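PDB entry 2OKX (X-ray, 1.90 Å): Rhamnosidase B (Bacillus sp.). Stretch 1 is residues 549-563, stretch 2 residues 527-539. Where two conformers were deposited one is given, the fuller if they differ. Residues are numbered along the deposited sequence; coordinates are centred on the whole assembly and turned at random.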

# COMPACT_ATOMS: atom_id res chain seq x y z
N THR A 549 0.64 6.87 -22.20
CA THR A 549 1.25 5.87 -21.33
C THR A 549 2.22 6.57 -20.38
O THR A 549 2.36 6.15 -19.23
CB THR A 549 2.02 4.76 -22.12
OG1 THR A 549 3.19 5.31 -22.73
CG2 THR A 549 1.12 4.16 -23.20
N TRP A 550 2.87 7.63 -20.85
CA TRP A 550 3.80 8.38 -20.02
C TRP A 550 3.00 9.11 -18.93
O TRP A 550 3.40 9.15 -17.77
CB TRP A 550 4.56 9.42 -20.86
CG TRP A 550 5.74 10.03 -20.13
CD1 TRP A 550 7.03 9.55 -20.09
CD2 TRP A 550 5.72 11.19 -19.29
NE1 TRP A 550 7.80 10.35 -19.28
CE2 TRP A 550 7.02 11.36 -18.77
CE3 TRP A 550 4.72 12.10 -18.91
CZ2 TRP A 550 7.36 12.40 -17.90
CZ3 TRP A 550 5.05 13.14 -18.05
CH2 TRP A 550 6.36 13.28 -17.56
N GLU A 551 1.87 9.68 -19.33
CA GLU A 551 1.00 10.41 -18.43
C GLU A 551 0.53 9.52 -17.26
O GLU A 551 0.62 9.92 -16.11
CB GLU A 551 -0.20 10.94 -19.21
CG GLU A 551 -1.06 11.95 -18.48
CD GLU A 551 -0.31 13.24 -18.16
OE1 GLU A 551 0.46 13.72 -19.01
OE2 GLU A 551 -0.52 13.77 -17.05
N ILE A 552 0.03 8.32 -17.55
CA ILE A 552 -0.42 7.48 -16.45
C ILE A 552 0.75 6.94 -15.63
O ILE A 552 0.61 6.68 -14.43
CB ILE A 552 -1.32 6.30 -16.93
CG1 ILE A 552 -0.54 5.33 -17.81
CG2 ILE A 552 -2.53 6.85 -17.67
CD1 ILE A 552 -1.34 4.07 -18.15
N SER A 553 1.91 6.79 -16.26
CA SER A 553 3.09 6.31 -15.54
C SER A 553 3.52 7.37 -14.52
O SER A 553 3.91 7.05 -13.40
CB SER A 553 4.24 6.03 -16.51
OG SER A 553 3.97 4.92 -17.34
N ARG A 554 3.44 8.64 -14.93
CA ARG A 554 3.82 9.74 -14.05
C ARG A 554 2.82 9.82 -12.88
O ARG A 554 3.21 9.98 -11.72
CB ARG A 554 3.80 11.05 -14.84
CG ARG A 554 4.50 12.24 -14.17
CD ARG A 554 3.53 13.33 -13.74
NE ARG A 554 2.63 13.80 -14.80
CZ ARG A 554 2.89 14.79 -15.66
NH1 ARG A 554 1.98 15.11 -16.57
NH2 ARG A 554 4.03 15.47 -15.61
N HIS A 555 1.53 9.71 -13.19
CA HIS A 555 0.52 9.79 -12.14
C HIS A 555 0.64 8.63 -11.15
O HIS A 555 0.51 8.83 -9.94
CB HIS A 555 -0.88 9.80 -12.75
CG HIS A 555 -1.96 10.15 -11.77
ND1 HIS A 555 -1.93 11.30 -11.02
CD2 HIS A 555 -3.07 9.48 -11.39
CE1 HIS A 555 -2.98 11.33 -10.22
NE2 HIS A 555 -3.69 10.24 -10.43
N THR A 556 0.91 7.44 -11.65
CA THR A 556 1.06 6.26 -10.79
C THR A 556 2.20 6.48 -9.80
O THR A 556 2.09 6.17 -8.61
CB THR A 556 1.37 5.00 -11.62
OG1 THR A 556 0.36 4.81 -12.61
CG2 THR A 556 1.43 3.77 -10.71
N THR A 557 3.31 7.00 -10.31
CA THR A 557 4.49 7.25 -9.48
C THR A 557 4.18 8.26 -8.39
O THR A 557 4.57 8.08 -7.24
CB THR A 557 5.65 7.74 -10.36
OG1 THR A 557 5.90 6.77 -11.39
CG2 THR A 557 6.93 7.93 -9.53
N ARG A 558 3.48 9.33 -8.76
CA ARG A 558 3.10 10.36 -7.81
C ARG A 558 2.30 9.76 -6.65
O ARG A 558 2.62 10.00 -5.48
CB ARG A 558 2.27 11.43 -8.53
CG ARG A 558 1.79 12.60 -7.69
CD ARG A 558 1.43 13.76 -8.62
NE ARG A 558 0.66 13.30 -9.77
CZ ARG A 558 0.66 13.90 -10.96
NH1 ARG A 558 1.39 15.00 -11.15
NH2 ARG A 558 -0.07 13.41 -11.96
N LEU A 559 1.28 8.98 -6.97
CA LEU A 559 0.43 8.39 -5.94
C LEU A 559 1.11 7.32 -5.09
O LEU A 559 0.63 6.98 -4.01
CB LEU A 559 -0.84 7.80 -6.57
CG LEU A 559 -1.76 8.76 -7.34
CD1 LEU A 559 -3.01 7.99 -7.73
CD2 LEU A 559 -2.12 9.98 -6.49
N CYS A 560 2.22 6.78 -5.59
CA CYS A 560 2.96 5.77 -4.85
C CYS A 560 4.16 6.37 -4.14
O CYS A 560 5.10 5.66 -3.79
CB CYS A 560 3.41 4.65 -5.79
SG CYS A 560 2.04 3.63 -6.37
N MET A 561 4.11 7.68 -3.93
CA MET A 561 5.17 8.38 -3.22
C MET A 561 4.53 9.09 -2.02
O MET A 561 3.91 10.15 -2.17
CB MET A 561 5.86 9.40 -4.14
CG MET A 561 6.80 8.78 -5.17
SD MET A 561 7.49 9.95 -6.37
CE MET A 561 8.78 10.74 -5.39
N GLU A 562 4.66 8.48 -0.85
CA GLU A 562 4.13 9.04 0.39
C GLU A 562 5.38 9.46 1.17
O GLU A 562 6.28 10.08 0.61
CB GLU A 562 3.35 7.98 1.17
CG GLU A 562 2.18 7.37 0.40
CD GLU A 562 1.35 6.40 1.23
OE1 GLU A 562 0.41 5.81 0.67
OE2 GLU A 562 1.65 6.22 2.44
N ASP A 563 5.44 9.12 2.46
CA ASP A 563 6.63 9.44 3.25
C ASP A 563 7.74 8.49 2.78
O ASP A 563 8.92 8.69 3.06
CB ASP A 563 6.35 9.25 4.74
CG ASP A 563 5.89 7.85 5.07
OD1 ASP A 563 6.68 7.11 5.69
OD2 ASP A 563 4.75 7.50 4.70
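Stretch 2 527-539: RQSTYPVAEQGSF

A single carboxylate, that of E535, answers two arginines one helical turn apart, and does so in two different ways. R558 NH1 donates to E535 OE1 at 2.7 Å, at the edge of the guanidinium, near its plane, making a hydrogen-bonded salt bridge. R554 instead lays a guanidinium face against the carboxylate: R554 NH2 lies 3.6 Å from E535 OE2, a pairing of charges with no N-H directed at the oxygen.

Stretch 2 is mostly irregular chain between the end of one strand at 527-528 and the start of another at 538-539, and it runs antiparallel to the helix that ends at L559, T530 lying beside E562, E535 beside R554 and F539 beside W550. At the C-terminal end of the helix, where C560 leaves helical geometry, the backbones meet directly: Y531 N donates to M561 O at 2.7 Å. Nearby, T530 CB packs 3.6 Å from R558 O, and M561 CE reaches V533 CG1 at 3.7 Å. Further toward the start of stretch 1, F539 CB sits over the W550 five-membered ring, 3.5 Å from its centroid, while G537 O approaches the indole edge, 3.6 Å from W550 CH2. Beside the indole, two waters link the chains: each accepts from R554 NH2 and donates to G537 O, atoms 4.2 Å apart and thus too distant to bond directly.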

# COMPACT_ATOMS: atom_id res chain seq x y z
N ARG A 527 -8.63 15.33 -0.07
CA ARG A 527 -7.45 16.15 0.15
C ARG A 527 -6.33 15.21 -0.24
O ARG A 527 -5.91 14.36 0.55
CB ARG A 527 -7.34 16.59 1.62
CG ARG A 527 -8.47 17.53 2.06
CD ARG A 527 -8.32 18.01 3.50
NE ARG A 527 -7.17 18.89 3.66
CZ ARG A 527 -7.15 20.17 3.30
NH1 ARG A 527 -8.22 20.75 2.77
NH2 ARG A 527 -6.04 20.88 3.46
N GLN A 528 -5.88 15.33 -1.49
CA GLN A 528 -4.81 14.47 -1.98
C GLN A 528 -3.53 14.76 -1.23
O GLN A 528 -3.23 15.92 -0.93
CB GLN A 528 -4.60 14.68 -3.49
CG GLN A 528 -3.49 13.83 -4.08
CD GLN A 528 -3.56 13.75 -5.59
OE1 GLN A 528 -4.47 13.14 -6.14
NE2 GLN A 528 -2.61 14.37 -6.26
N SER A 529 -2.77 13.71 -0.94
CA SER A 529 -1.53 13.86 -0.20
C SER A 529 -0.43 12.94 -0.73
O SER A 529 -0.58 11.73 -0.74
CB SER A 529 -1.77 13.55 1.28
OG SER A 529 -0.55 13.54 2.01
N THR A 530 0.68 13.54 -1.16
CA THR A 530 1.81 12.76 -1.67
C THR A 530 3.11 13.44 -1.28
O THR A 530 3.11 14.53 -0.70
CB THR A 530 1.81 12.67 -3.22
OG1 THR A 530 2.18 13.94 -3.77
CG2 THR A 530 0.43 12.29 -3.74
N TYR A 531 4.22 12.80 -1.60
CA TYR A 531 5.52 13.38 -1.33
C TYR A 531 5.51 14.65 -2.18
O TYR A 531 4.86 14.68 -3.22
CB TYR A 531 6.62 12.42 -1.81
CG TYR A 531 8.02 12.88 -1.47
CD1 TYR A 531 8.74 13.69 -2.34
CD2 TYR A 531 8.61 12.53 -0.25
CE1 TYR A 531 10.02 14.14 -2.01
CE2 TYR A 531 9.88 12.97 0.09
CZ TYR A 531 10.58 13.78 -0.79
OH TYR A 531 11.84 14.21 -0.45
N PRO A 532 6.19 15.71 -1.73
CA PRO A 532 6.20 16.96 -2.50
C PRO A 532 6.93 16.84 -3.84
O PRO A 532 8.16 16.91 -3.90
CB PRO A 532 6.88 17.95 -1.56
CG PRO A 532 7.83 17.08 -0.79
CD PRO A 532 6.99 15.85 -0.50
N VAL A 533 6.17 16.64 -4.91
CA VAL A 533 6.74 16.53 -6.24
C VAL A 533 6.15 17.56 -7.18
O VAL A 533 4.95 17.86 -7.12
CB VAL A 533 6.49 15.12 -6.86
CG1 VAL A 533 7.23 14.06 -6.08
CG2 VAL A 533 4.99 14.83 -6.88
N ALA A 534 6.99 18.13 -8.04
CA ALA A 534 6.55 19.10 -9.03
C ALA A 534 6.79 18.42 -10.37
O ALA A 534 7.67 17.57 -10.49
CB ALA A 534 7.35 20.39 -8.92
N GLU A 535 6.02 18.78 -11.39
CA GLU A 535 6.16 18.16 -12.69
C GLU A 535 7.36 18.71 -13.46
O GLU A 535 7.22 19.25 -14.56
CB GLU A 535 4.85 18.32 -13.47
CG GLU A 535 3.71 17.56 -12.79
CD GLU A 535 2.39 17.56 -13.55
OE1 GLU A 535 1.50 16.79 -13.15
OE2 GLU A 535 2.23 18.33 -14.52
N GLN A 536 8.54 18.55 -12.86
CA GLN A 536 9.78 19.05 -13.44
C GLN A 536 10.31 18.24 -14.60
O GLN A 536 11.15 18.71 -15.36
CB GLN A 536 10.85 19.16 -12.35
CG GLN A 536 10.46 20.14 -11.24
CD GLN A 536 10.11 21.51 -11.78
OE1 GLN A 536 10.95 22.17 -12.43
NE2 GLN A 536 8.89 21.96 -11.54
N GLY A 537 9.84 17.00 -14.74
CA GLY A 537 10.27 16.18 -15.85
C GLY A 537 9.15 16.11 -16.86
O GLY A 537 7.99 16.37 -16.51
N SER A 538 9.46 15.77 -18.10
CA SER A 538 8.41 15.67 -19.11
C SER A 538 8.81 14.87 -20.33
O SER A 538 10.00 14.61 -20.57
CB SER A 538 7.95 17.07 -19.56
OG SER A 538 8.98 17.78 -20.21
N PHE A 539 7.80 14.47 -21.09
CA PHE A 539 8.00 13.73 -22.33
C PHE A 539 6.74 13.79 -23.18
O PHE A 539 5.64 13.57 -22.69
CB PHE A 539 8.32 12.26 -22.06
CG PHE A 539 8.42 11.43 -23.32
CD1 PHE A 539 9.63 11.32 -24.00
CD2 PHE A 539 7.28 10.83 -23.86
CE1 PHE A 539 9.70 10.62 -25.21
CE2 PHE A 539 7.34 10.14 -25.07
CZ PHE A 539 8.55 10.03 -25.74
O HOH W 1 2.91 17.27 -9.26
O HOH W 2 -0.68 15.54 -13.89
O HOH W 3 6.54 15.51 -14.38
O HOH W 4 5.09 17.14 -17.81